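Local coordinates for protein sensor histidine kinase DcuS (Escherichia coli, PDB 3BY8) that senses C4-dicarboxylates such as fumarate through its periplasmic domain and, as a membrane-bound histidine kinase, phosphorylates the response regulator DcuR, at residues G12-A17 against Q105-F110. Numbering follows the deposited sequence.
Sequences GLANKA and QALRVF. With LMR ((2S)-2-hydroxybutanedioic acid), chain B.
The Arg108 guanidinium meets the bound hydroxybutanedioic acid edge-on: ligand O2 lies in its plane, 2.9 Å from Arg108 NH1 in a hydrogen bond of 158° at the hydrogen. A second bond to O2, from Arg108 NH2 at 3.3 Å, is longer and more bent. This is the periplasmic Cache sensor domain, whose antiparallel sheet faces the ligand pocket on one side and helix 8-25 on the other; strand 106-110 alternates between them, CB of Arg108 directed away from the helix, those of Leu107 and Val109 toward it. Two bends in the arginine chain, at chi2 and chi3, bring the guanidinium to O2, while a salt bridge from NE to Asp85 and a bond from NH2 to the Lys82 carbonyl fix its rotation. A leucine in its place would probably leave ligand O2 without these two donors and the Asp85 carboxylate without its cationic mate. Across the sheet, the segment axes approach to 8.4 Å at 41°, and with no hydrogen bond between segments the joint is apolar. Ala14 CB sits 4.2 Å from Leu107 CD2. Val109 straddles successive turns: CG1 reaches Ala14 CB at 4.1 Å, and CG2 meets Ala17 CB at 3.7 Å.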
loop_
_atom_site.group_PDB
_atom_site.type_symbol
_atom_site.label_atom_id
_atom_site.label_comp_id
_atom_site.label_asym_id
_atom_site.label_seq_id
_atom_site.Cartn_x
_atom_site.Cartn_y
_atom_site.Cartn_z
ATOM N N GLY A 12 5.556 7.299 14.387
ATOM C CA GLY A 12 6.808 7.253 13.655
ATOM C C GLY A 12 6.749 6.179 12.594
ATOM O O GLY A 12 7.127 6.406 11.445
ATOM N N LEU A 13 6.249 5.009 12.973
ATOM C CA LEU A 13 6.151 3.892 12.051
ATOM C C LEU A 13 5.176 4.181 10.919
ATOM O O LEU A 13 5.466 3.899 9.751
ATOM C CB LEU A 13 5.733 2.622 12.807
ATOM C CG LEU A 13 6.823 2.103 13.751
ATOM C CD1 LEU A 13 6.245 1.059 14.694
ATOM C CD2 LEU A 13 7.972 1.517 12.922
ATOM N N ALA A 14 4.027 4.754 11.252
ATOM C CA ALA A 14 3.044 5.080 10.243
ATOM C C ALA A 14 3.622 6.129 9.284
ATOM O O ALA A 14 3.404 6.046 8.088
ATOM C CB ALA A 14 1.765 5.586 10.899
ATOM N N ASN A 15 4.357 7.114 9.803
ATOM C CA ASN A 15 4.921 8.153 8.935
ATOM C C ASN A 15 5.974 7.563 8.013
ATOM O O ASN A 15 6.086 7.982 6.862
ATOM C CB ASN A 15 5.555 9.279 9.756
ATOM C CG ASN A 15 4.525 10.092 10.515
ATOM O OD1 ASN A 15 3.371 10.202 10.095
ATOM N ND2 ASN A 15 4.938 10.682 11.628
ATOM N N LYS A 16 6.757 6.617 8.514
ATOM C CA LYS A 16 7.760 6.006 7.648
ATOM C C LYS A 16 7.063 5.240 6.551
ATOM O O LYS A 16 7.454 5.329 5.372
ATOM C CB LYS A 16 8.694 5.074 8.420
ATOM C CG LYS A 16 9.713 5.836 9.254
ATOM C CD LYS A 16 10.800 4.929 9.796
ATOM C CE LYS A 16 10.265 3.898 10.769
ATOM N NZ LYS A 16 11.376 3.092 11.361
ATOM N N ALA A 17 6.025 4.485 6.921
ATOM C CA ALA A 17 5.258 3.704 5.948
ATOM C C ALA A 17 4.615 4.664 4.929
ATOM O O ALA A 17 4.610 4.355 3.730
ATOM C CB ALA A 17 4.197 2.906 6.672
ATOM N N GLN A 105 -2.959 -8.925 11.189
ATOM C CA GLN A 105 -3.512 -7.651 11.628
ATOM C C GLN A 105 -2.375 -6.646 11.543
ATOM O O GLN A 105 -1.214 -6.940 11.919
ATOM C CB GLN A 105 -4.016 -7.788 13.045
ATOM C CG GLN A 105 -5.230 -8.680 13.114
ATOM C CD GLN A 105 -5.757 -8.782 14.514
ATOM O OE1 GLN A 105 -6.864 -9.281 14.756
ATOM N NE2 GLN A 105 -4.959 -8.305 15.462
ATOM N N ALA A 106 -2.716 -5.454 11.074
ATOM C CA ALA A 106 -1.713 -4.457 10.791
ATOM C C ALA A 106 -2.114 -3.015 10.942
ATOM O O ALA A 106 -3.296 -2.686 10.931
ATOM C CB ALA A 106 -1.259 -4.663 9.346
ATOM N N LEU A 107 -1.091 -2.172 11.088
ATOM C CA LEU A 107 -1.204 -0.725 11.101
ATOM C C LEU A 107 -1.005 -0.466 9.604
ATOM O O LEU A 107 0.016 -0.835 9.008
ATOM C CB LEU A 107 -0.069 -0.106 11.907
ATOM C CG LEU A 107 -0.034 1.415 11.865
ATOM C CD1 LEU A 107 -1.316 2.002 12.393
ATOM C CD2 LEU A 107 1.164 1.882 12.709
ATOM N N ARG A 108 -2.010 0.146 8.996
ATOM C CA ARG A 108 -2.029 0.344 7.553
ATOM C C ARG A 108 -2.179 1.789 7.158
ATOM O O ARG A 108 -2.915 2.541 7.765
ATOM C CB ARG A 108 -3.211 -0.475 7.014
ATOM C CG ARG A 108 -3.078 -1.964 7.321
ATOM C CD ARG A 108 -4.420 -2.659 7.669
ATOM N NE ARG A 108 -5.463 -2.540 6.639
ATOM C CZ ARG A 108 -5.762 -3.476 5.752
ATOM N NH1 ARG A 108 -5.110 -4.635 5.702
ATOM N NH2 ARG A 108 -6.801 -3.281 4.941
ATOM N N VAL A 109 -1.455 2.171 6.107
ATOM C CA VAL A 109 -1.505 3.522 5.585
ATOM C C VAL A 109 -1.828 3.488 4.092
ATOM O O VAL A 109 -1.544 2.504 3.370
ATOM C CB VAL A 109 -0.168 4.311 5.835
ATOM C CG1 VAL A 109 0.163 4.246 7.342
ATOM C CG2 VAL A 109 0.992 3.771 4.993
ATOM N N PHE A 110 -2.391 4.606 3.639
ATOM C CA PHE A 110 -2.875 4.678 2.254
ATOM C C PHE A 110 -2.640 6.052 1.693
ATOM O O PHE A 110 -2.856 7.054 2.378
ATOM C CB PHE A 110 -4.419 4.453 2.211
ATOM C CG PHE A 110 -4.864 3.144 2.775
ATOM C CD1 PHE A 110 -4.958 2.964 4.165
ATOM C CD2 PHE A 110 -5.192 2.080 1.932
ATOM C CE1 PHE A 110 -5.378 1.727 4.693
ATOM C CE2 PHE A 110 -5.609 0.866 2.457
ATOM C CZ PHE A 110 -5.705 0.685 3.843
HETATM C C1 LMR B . -5.343 -6.394 0.978
HETATM O O1A LMR B . -4.495 -6.574 0.143
HETATM O O1B LMR B . -6.496 -6.845 0.808
HETATM C C2 LMR B . -4.880 -5.970 2.338
HETATM O O2 LMR B . -5.994 -6.017 3.331
HETATM C C3 LMR B . -3.584 -6.674 2.785
HETATM C C4 LMR B . -3.929 -8.056 3.376
HETATM O O4A LMR B . -4.284 -8.956 2.617
HETATM O O4B LMR B . -3.908 -8.224 4.630
#